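Local coordinates for imelysin-like protein (Psychrobacter arcticus, PDB 3PF0), which is of unknown function but belongs to the imelysin-like (peptidase M75) family and is regarded as a putative metalloendopeptidase, at residues E239-N244 against A274-L279; G258-A263 against D321-D326; Q101-A106 against R269-A274. All coordinates share one frame; numbering follows the deposited sequence.

Contact 1 of 3, residues E239-N244 against A274-L279; sequences ETMKSN and AKLATL
Two partners grip the ammonium nitrogen of Lys-275: a salt bridge to Glu-113, and a water to which NZ donates at 2.6 Å. The same water passes one of its own protons to Thr-240, with 2.7 Å between the water oxygen and OG1, so a single ordered molecule bridges the two helices at the polar edge of the contact. Thr-240 OG1 in turn bonds to the carbonyl oxygen of Ser-236, one turn back in its own helix, which helps to fix the rotation of the hydroxyl.

Away from the water the contact is apolar. The selenomethionine Met-241 reaches straight across, CG anti to the backbone N (chi1 166°) and the chain extended as far as its selenium; there it bends (chi3 66°). The selenium lies 3.7 Å from Lys-275 CB and close to CD as well, and the two long side chains lie alongside each other, running opposite ways. The lysine thus offers its methylene chain to the selenium and keeps its charge at the far end for Glu-113 and the water. The methyl CE of Met-241 makes a looser approach, 4.4 Å from Leu-276 CD2.

Two further helices pack against the pair, 225-250 and 268-283: Met-241 also rests on Leu-337 of helix 327-351, while Leu-276 packs on Leu-308, Thr-311 and Leu-315 of helix 298-316.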
loop_
_atom_site.group_PDB
_atom_site.type_symbol
_atom_site.label_atom_id
_atom_site.label_comp_id
_atom_site.label_asym_id
_atom_site.label_seq_id
_atom_site.Cartn_x
_atom_site.Cartn_y
_atom_site.Cartn_z
ATOM N N GLU A 239 -1.888 1.228 11.529
ATOM C CA GLU A 239 -1.441 2.325 12.392
ATOM C C GLU A 239 -1.052 3.553 11.556
ATOM O O GLU A 239 -1.536 4.643 11.852
ATOM C CB GLU A 239 -0.293 1.889 13.315
ATOM C CG GLU A 239 -0.689 1.923 14.784
ATOM C CD GLU A 239 0.170 1.156 15.773
ATOM O OE1 GLU A 239 1.295 0.739 15.411
ATOM O OE2 GLU A 239 -0.285 0.983 16.926
ATOM N N THR A 240 -0.225 3.375 10.491
ATOM C CA THR A 240 0.192 4.479 9.613
ATOM C C THR A 240 -1.006 4.996 8.806
ATOM O O THR A 240 -1.051 6.176 8.483
ATOM C CB THR A 240 1.362 4.085 8.689
ATOM O OG1 THR A 240 0.969 3.008 7.835
ATOM C CG2 THR A 240 2.638 3.736 9.457
HETATM N N MSE A 241 -1.978 4.125 8.508
HETATM C CA MSE A 241 -3.197 4.495 7.804
HETATM C C MSE A 241 -4.069 5.417 8.675
HETATM O O MSE A 241 -4.446 6.489 8.207
HETATM C CB MSE A 241 -3.960 3.237 7.381
HETATM C CG MSE A 241 -5.384 3.480 6.948
HETATM SE SE MSE A 241 -6.010 2.000 5.859
HETATM C CE MSE A 241 -6.006 0.540 7.165
ATOM N N LYS A 242 -4.396 5.023 9.920
ATOM C CA LYS A 242 -5.246 5.870 10.763
ATOM C C LYS A 242 -4.553 7.205 11.154
ATOM O O LYS A 242 -5.234 8.224 11.255
ATOM C CB LYS A 242 -5.757 5.121 12.015
ATOM C CG LYS A 242 -4.723 4.766 13.081
ATOM C CD LYS A 242 -5.391 4.043 14.248
ATOM C CE LYS A 242 -4.545 3.992 15.495
ATOM N NZ LYS A 242 -4.447 5.322 16.145
ATOM N N SER A 243 -3.217 7.198 11.342
ATOM C CA SER A 243 -2.453 8.386 11.734
ATOM C C SER A 243 -2.115 9.295 10.553
ATOM O O SER A 243 -2.587 10.429 10.523
ATOM C CB SER A 243 -1.165 7.989 12.445
ATOM O OG SER A 243 -1.447 7.309 13.655
ATOM N N ASN A 244 -1.296 8.804 9.592
ATOM C CA ASN A 244 -0.800 9.595 8.464
ATOM C C ASN A 244 -1.831 9.833 7.391
ATOM O O ASN A 244 -1.785 10.892 6.772
ATOM C CB ASN A 244 0.457 8.963 7.834
ATOM C CG ASN A 244 1.622 8.826 8.784
ATOM O OD1 ASN A 244 1.748 9.556 9.783
ATOM N ND2 ASN A 244 2.514 7.897 8.483
ATOM N N ALA A 274 -8.651 -0.610 -0.499
ATOM C CA ALA A 274 -7.662 -1.598 -0.948
ATOM C C ALA A 274 -6.833 -2.109 0.239
ATOM O O ALA A 274 -6.626 -3.316 0.361
ATOM C CB ALA A 274 -6.752 -0.992 -2.010
ATOM N N LYS A 275 -6.435 -1.197 1.155
ATOM C CA LYS A 275 -5.667 -1.550 2.348
ATOM C C LYS A 275 -6.516 -2.381 3.307
ATOM O O LYS A 275 -6.030 -3.396 3.806
ATOM C CB LYS A 275 -5.117 -0.299 3.049
ATOM C CG LYS A 275 -4.063 0.422 2.222
ATOM C CD LYS A 275 -3.348 1.501 3.011
ATOM C CE LYS A 275 -2.136 1.946 2.243
ATOM N NZ LYS A 275 -1.012 2.277 3.145
ATOM N N LEU A 276 -7.800 -1.991 3.519
ATOM C CA LEU A 276 -8.716 -2.725 4.406
ATOM C C LEU A 276 -8.980 -4.146 3.894
ATOM O O LEU A 276 -8.933 -5.092 4.681
ATOM C CB LEU A 276 -10.057 -1.988 4.590
ATOM C CG LEU A 276 -10.141 -0.925 5.678
ATOM C CD1 LEU A 276 -11.497 -0.227 5.628
ATOM C CD2 LEU A 276 -9.906 -1.520 7.077
ATOM N N ALA A 277 -9.232 -4.293 2.584
ATOM C CA ALA A 277 -9.499 -5.588 1.943
ATOM C C ALA A 277 -8.289 -6.543 2.042
ATOM O O ALA A 277 -8.477 -7.755 2.189
ATOM C CB ALA A 277 -9.881 -5.377 0.484
ATOM N N THR A 278 -7.058 -5.995 1.994
ATOM C CA THR A 278 -5.818 -6.772 2.092
ATOM C C THR A 278 -5.652 -7.254 3.535
ATOM O O THR A 278 -5.345 -8.429 3.756
ATOM C CB THR A 278 -4.648 -5.936 1.570
ATOM O OG1 THR A 278 -4.912 -5.658 0.199
ATOM C CG2 THR A 278 -3.305 -6.637 1.699
ATOM N N LEU A 279 -5.900 -6.361 4.508
ATOM C CA LEU A 279 -5.843 -6.679 5.936
ATOM C C LEU A 279 -6.909 -7.724 6.282
ATOM O O LEU A 279 -6.607 -8.670 7.010
ATOM C CB LEU A 279 -6.020 -5.408 6.784
ATOM C CG LEU A 279 -5.666 -5.515 8.275
ATOM C CD1 LEU A 279 -4.157 -5.635 8.487
ATOM C CD2 LEU A 279 -6.179 -4.310 9.034
HETATM O O HOH W 1 -0.558 2.286 5.720
#

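Contact 2 of 3, residues G258-A263 against D321-D326; sequences GHLPAA and DLATAD
With chi1 at -83° and chi2 at 153°, Leu-260 swings its two methyls out of the loop toward the short 3-10 turn at 322-324, while Asp-321, its CG opposite the backbone N (chi1 -174°), brings OD1 round to the same spot. Methyl CD1 of Leu-260 does most of the touching, with Ala-323 N nearest at 3.5 Å, Ala-323 CB at 3.6 Å and Asp-321 OD1 at 3.9 Å. The other methyl, CD2, meets Leu-322 CB at 4.2 Å, the two leucine side chains crossing at about a right angle.

Asp-321 OD1 accepts from Ala-323 N at 3.1 Å, an Asx turn in which the donor comes from above the carboxylate plane. A water links OD1, weakly, to Ala-262 O, in the type II turn from Leu-260 to Ala-263. Replacing the aspartate by an alanine would probably leave Ala-323 N without its side-chain acceptor and break the water bridge to the other loop.

The leucine's methyls thus make the direct touch, on aliphatic carbons and against the Asx turn, while the polar link runs through one water; the carboxylate's bond to Ala-323 N probably helps to hold the turn on which Leu-260 rests.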
loop_
_atom_site.group_PDB
_atom_site.type_symbol
_atom_site.label_atom_id
_atom_site.label_comp_id
_atom_site.label_asym_id
_atom_site.label_seq_id
_atom_site.Cartn_x
_atom_site.Cartn_y
_atom_site.Cartn_z
ATOM N N GLY A 258 -0.301 17.205 6.361
ATOM C CA GLY A 258 -0.215 16.223 5.292
ATOM C C GLY A 258 -1.472 16.133 4.456
ATOM O O GLY A 258 -2.369 16.976 4.565
ATOM N N HIS A 259 -1.537 15.107 3.596
ATOM C CA HIS A 259 -2.656 14.931 2.676
ATOM C C HIS A 259 -3.139 13.496 2.679
ATOM O O HIS A 259 -2.403 12.589 3.069
ATOM C CB HIS A 259 -2.244 15.345 1.244
ATOM C CG HIS A 259 -1.442 16.609 1.192
ATOM N ND1 HIS A 259 -2.053 17.850 1.077
ATOM C CD2 HIS A 259 -0.103 16.789 1.319
ATOM C CE1 HIS A 259 -1.070 18.739 1.117
ATOM N NE2 HIS A 259 0.121 18.150 1.271
ATOM N N LEU A 260 -4.389 13.294 2.263
ATOM C CA LEU A 260 -4.960 11.966 2.120
ATOM C C LEU A 260 -4.242 11.245 0.988
ATOM O O LEU A 260 -3.805 11.916 0.049
ATOM C CB LEU A 260 -6.452 12.079 1.768
ATOM C CG LEU A 260 -7.447 12.281 2.883
ATOM C CD1 LEU A 260 -8.634 12.990 2.359
ATOM C CD2 LEU A 260 -7.913 10.960 3.444
ATOM N N PRO A 261 -4.149 9.903 0.973
ATOM C CA PRO A 261 -3.576 9.250 -0.219
ATOM C C PRO A 261 -4.486 9.543 -1.427
ATOM O O PRO A 261 -5.693 9.721 -1.232
ATOM C CB PRO A 261 -3.533 7.769 0.169
ATOM C CG PRO A 261 -4.557 7.611 1.221
ATOM C CD PRO A 261 -4.640 8.914 1.956
ATOM N N ALA A 262 -3.906 9.701 -2.643
ATOM C CA ALA A 262 -4.614 10.052 -3.890
ATOM C C ALA A 262 -5.461 11.345 -3.738
ATOM O O ALA A 262 -6.589 11.421 -4.239
ATOM C CB ALA A 262 -5.487 8.891 -4.371
ATOM N N ALA A 263 -4.884 12.372 -3.072
ATOM C CA ALA A 263 -5.529 13.661 -2.829
ATOM C C ALA A 263 -5.820 14.426 -4.123
ATOM O O ALA A 263 -6.889 15.027 -4.232
ATOM C CB ALA A 263 -4.669 14.518 -1.909
ATOM N N ASP A 321 -13.766 10.959 -2.348
ATOM C CA ASP A 321 -12.764 11.769 -1.660
ATOM C C ASP A 321 -13.235 11.890 -0.216
ATOM O O ASP A 321 -14.245 12.552 0.051
ATOM C CB ASP A 321 -12.609 13.144 -2.346
ATOM C CG ASP A 321 -11.489 14.026 -1.821
ATOM O OD1 ASP A 321 -10.987 13.760 -0.707
ATOM O OD2 ASP A 321 -11.143 15.008 -2.504
ATOM N N LEU A 322 -12.523 11.222 0.710
ATOM C CA LEU A 322 -12.875 11.191 2.140
ATOM C C LEU A 322 -12.836 12.575 2.788
ATOM O O LEU A 322 -13.483 12.771 3.817
ATOM C CB LEU A 322 -11.977 10.211 2.921
ATOM C CG LEU A 322 -12.027 8.728 2.474
ATOM C CD1 LEU A 322 -11.065 7.886 3.273
ATOM C CD2 LEU A 322 -13.433 8.146 2.574
ATOM N N ALA A 323 -12.116 13.538 2.180
ATOM C CA ALA A 323 -12.040 14.910 2.687
ATOM C C ALA A 323 -13.392 15.619 2.585
ATOM O O ALA A 323 -13.653 16.499 3.394
ATOM C CB ALA A 323 -10.990 15.698 1.926
ATOM N N THR A 324 -14.243 15.234 1.604
ATOM C CA THR A 324 -15.562 15.848 1.372
ATOM C C THR A 324 -16.637 15.240 2.293
ATOM O O THR A 324 -17.799 15.637 2.208
ATOM C CB THR A 324 -15.987 15.752 -0.117
ATOM O OG1 THR A 324 -16.382 14.418 -0.418
ATOM C CG2 THR A 324 -14.895 16.203 -1.091
ATOM N N ALA A 325 -16.261 14.281 3.161
ATOM C CA ALA A 325 -17.198 13.654 4.089
ATOM C C ALA A 325 -17.437 14.541 5.304
ATOM O O ALA A 325 -16.669 15.487 5.523
ATOM C CB ALA A 325 -16.660 12.310 4.538
ATOM N N ASP A 326 -18.503 14.227 6.095
ATOM C CA ASP A 326 -18.832 14.953 7.327
ATOM C C ASP A 326 -17.748 14.685 8.362
ATOM O O ASP A 326 -17.166 13.595 8.362
ATOM C CB ASP A 326 -20.213 14.540 7.875
ATOM C CG ASP A 326 -21.373 14.798 6.936
ATOM O OD1 ASP A 326 -21.671 15.983 6.670
ATOM O OD2 ASP A 326 -22.014 13.817 6.503
HETATM O O HOH W 2 -8.695 11.909 -2.023
#

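Contact 3 of 3, residues Q101-A106 against R269-A274; sequences QWLVLA and RAIINA
Ile-271 and Ala-106 form the tight, buried half of this helix pair: methyl CD1 of the isoleucine comes to 3.7 Å from Ala-106 CB and lies near the alanine's carbonyl carbon. Ile-271 gets there by folding its longer branch, CG1 beside the backbone N (chi1 -53°) and CD1 turned again (chi2 -54°). Ala-106 is small enough to admit it, and on its own helix the same CB sits 3.9 Å above one face of the Trp-102 ring, toward the rim.

The other half is hardly wider but lies nearer solvent: Leu-103 and Ala-270 are both partly exposed, and they meet through a single methyl, Leu-103 CD1, at 3.8 Å from Ala-270 CB. That methyl also joins the two halves, standing 4.1 Å from Ile-271 CD1. The segments 101-106 and 269-274 run the same general way, at 32°, and their axes approach to 10.2 Å, a distance across which these side chains meet.

Around the pair, helix 167-176 backs the tight side: Ala-106 touches Ile-168, and Trp-102 donates NE1 to that residue's carbonyl while packing on Leu-171 and Leu-175. Helix 48-84 flanks helix 92-112 through Leu-105 and Leu-77.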
loop_
_atom_site.group_PDB
_atom_site.type_symbol
_atom_site.label_atom_id
_atom_site.label_comp_id
_atom_site.label_asym_id
_atom_site.label_seq_id
_atom_site.Cartn_x
_atom_site.Cartn_y
_atom_site.Cartn_z
ATOM N N GLN A 101 -6.296 3.583 -15.041
ATOM C CA GLN A 101 -5.247 2.583 -14.865
ATOM C C GLN A 101 -4.264 3.024 -13.755
ATOM O O GLN A 101 -3.767 2.171 -13.019
ATOM C CB GLN A 101 -4.521 2.292 -16.192
ATOM C CG GLN A 101 -3.524 1.119 -16.162
ATOM C CD GLN A 101 -4.006 -0.123 -15.433
ATOM O OE1 GLN A 101 -5.176 -0.512 -15.489
ATOM N NE2 GLN A 101 -3.106 -0.785 -14.738
ATOM N N TRP A 102 -4.034 4.335 -13.590
ATOM C CA TRP A 102 -3.174 4.810 -12.494
ATOM C C TRP A 102 -3.791 4.371 -11.153
ATOM O O TRP A 102 -3.062 3.883 -10.296
ATOM C CB TRP A 102 -2.955 6.339 -12.540
ATOM C CG TRP A 102 -2.288 6.868 -11.296
ATOM C CD1 TRP A 102 -0.948 6.884 -11.029
ATOM C CD2 TRP A 102 -2.945 7.258 -10.076
ATOM N NE1 TRP A 102 -0.728 7.325 -9.739
ATOM C CE2 TRP A 102 -1.938 7.531 -9.124
ATOM C CE3 TRP A 102 -4.292 7.417 -9.698
ATOM C CZ2 TRP A 102 -2.236 7.950 -7.823
ATOM C CZ3 TRP A 102 -4.582 7.822 -8.407
ATOM C CH2 TRP A 102 -3.562 8.123 -7.498
ATOM N N LEU A 103 -5.144 4.529 -10.989
ATOM C CA LEU A 103 -5.858 4.163 -9.760
ATOM C C LEU A 103 -5.738 2.660 -9.473
ATOM O O LEU A 103 -5.522 2.301 -8.315
ATOM C CB LEU A 103 -7.343 4.590 -9.817
ATOM C CG LEU A 103 -8.226 4.326 -8.565
ATOM C CD1 LEU A 103 -7.572 4.847 -7.271
ATOM C CD2 LEU A 103 -9.623 4.914 -8.745
ATOM N N VAL A 104 -5.885 1.796 -10.517
ATOM C CA VAL A 104 -5.741 0.329 -10.413
ATOM C C VAL A 104 -4.340 0.025 -9.835
ATOM O O VAL A 104 -4.216 -0.761 -8.890
ATOM C CB VAL A 104 -5.996 -0.389 -11.778
ATOM C CG1 VAL A 104 -5.710 -1.892 -11.697
ATOM C CG2 VAL A 104 -7.419 -0.139 -12.299
ATOM N N LEU A 105 -3.301 0.695 -10.374
ATOM C CA LEU A 105 -1.919 0.583 -9.918
ATOM C C LEU A 105 -1.745 1.111 -8.482
ATOM O O LEU A 105 -1.039 0.477 -7.693
ATOM C CB LEU A 105 -0.958 1.312 -10.889
ATOM C CG LEU A 105 0.464 1.631 -10.377
ATOM C CD1 LEU A 105 1.272 0.350 -10.092
ATOM C CD2 LEU A 105 1.180 2.526 -11.330
ATOM N N ALA A 106 -2.346 2.265 -8.151
ATOM C CA ALA A 106 -2.234 2.849 -6.801
ATOM C C ALA A 106 -2.880 1.929 -5.766
ATOM O O ALA A 106 -2.328 1.759 -4.684
ATOM C CB ALA A 106 -2.867 4.233 -6.758
ATOM N N ARG A 269 -10.881 7.127 -0.868
ATOM C CA ARG A 269 -11.733 6.000 -0.464
ATOM C C ARG A 269 -11.233 4.678 -1.088
ATOM O O ARG A 269 -11.169 3.675 -0.386
ATOM C CB ARG A 269 -13.203 6.253 -0.828
ATOM C CG ARG A 269 -14.173 5.239 -0.191
ATOM C CD ARG A 269 -15.600 5.384 -0.693
ATOM N NE ARG A 269 -15.751 4.964 -2.087
ATOM C CZ ARG A 269 -16.766 5.323 -2.871
ATOM N NH1 ARG A 269 -17.733 6.102 -2.403
ATOM N NH2 ARG A 269 -16.820 4.906 -4.127
ATOM N N ALA A 270 -10.836 4.703 -2.374
ATOM C CA ALA A 270 -10.308 3.543 -3.093
ATOM C C ALA A 270 -8.984 3.037 -2.491
ATOM O O ALA A 270 -8.763 1.828 -2.465
ATOM C CB ALA A 270 -10.115 3.879 -4.564
ATOM N N ILE A 271 -8.119 3.953 -2.000
ATOM C CA ILE A 271 -6.833 3.583 -1.392
ATOM C C ILE A 271 -7.072 2.929 -0.015
ATOM O O ILE A 271 -6.515 1.865 0.242
ATOM C CB ILE A 271 -5.843 4.789 -1.315
ATOM C CG1 ILE A 271 -5.663 5.477 -2.700
ATOM C CG2 ILE A 271 -4.484 4.367 -0.732
ATOM C CD1 ILE A 271 -5.241 4.513 -3.909
ATOM N N ILE A 272 -7.932 3.533 0.837
ATOM C CA ILE A 272 -8.242 3.005 2.177
ATOM C C ILE A 272 -8.932 1.623 2.059
ATOM O O ILE A 272 -8.599 0.715 2.814
ATOM C CB ILE A 272 -9.064 4.027 3.022
ATOM C CG1 ILE A 272 -8.307 5.383 3.177
ATOM C CG2 ILE A 272 -9.470 3.462 4.396
ATOM C CD1 ILE A 272 -6.831 5.346 3.743
ATOM N N ASN A 273 -9.848 1.470 1.085
ATOM C CA ASN A 273 -10.576 0.236 0.795
ATOM C C ASN A 273 -9.618 -0.897 0.387
ATOM O O ASN A 273 -9.742 -2.011 0.902
ATOM C CB ASN A 273 -11.601 0.497 -0.308
ATOM C CG ASN A 273 -12.614 -0.591 -0.512
ATOM O OD1 ASN A 273 -13.398 -0.931 0.383
ATOM N ND2 ASN A 273 -12.656 -1.114 -1.724
ATOM N N ALA A 274 -8.651 -0.610 -0.499
ATOM C CA ALA A 274 -7.662 -1.598 -0.948
ATOM C C ALA A 274 -6.833 -2.109 0.239
ATOM O O ALA A 274 -6.626 -3.316 0.361
ATOM C CB ALA A 274 -6.752 -0.992 -2.010
#

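Overall arrangement
Helix 268-283 is what ties the three contacts together: contact 3 uses its first turns, contact 1 continues from the shared Ala-274, and the loop 258-263 of contact 2 leads into it. Their centres lie 12 to 14 Å apart. Contacts 1 and 3 meet where Met-241 packs on Ile-272; contacts 2 and 3 meet where Pro-261 and Ala-262 rest on Ile-271, Ala-262 on Trp-102, and Leu-322 on Ile-272. Contacts 1 and 2 do not touch, their nearest atoms being about 4 Å apart. Along the chain the order is 101-106, 239-244, 258-263, 269-279, 321-326, so every pair of contacts interleaves. Helix 268-283 therefore joins helix 92-112 to helix 225-250 in this all-helical fold.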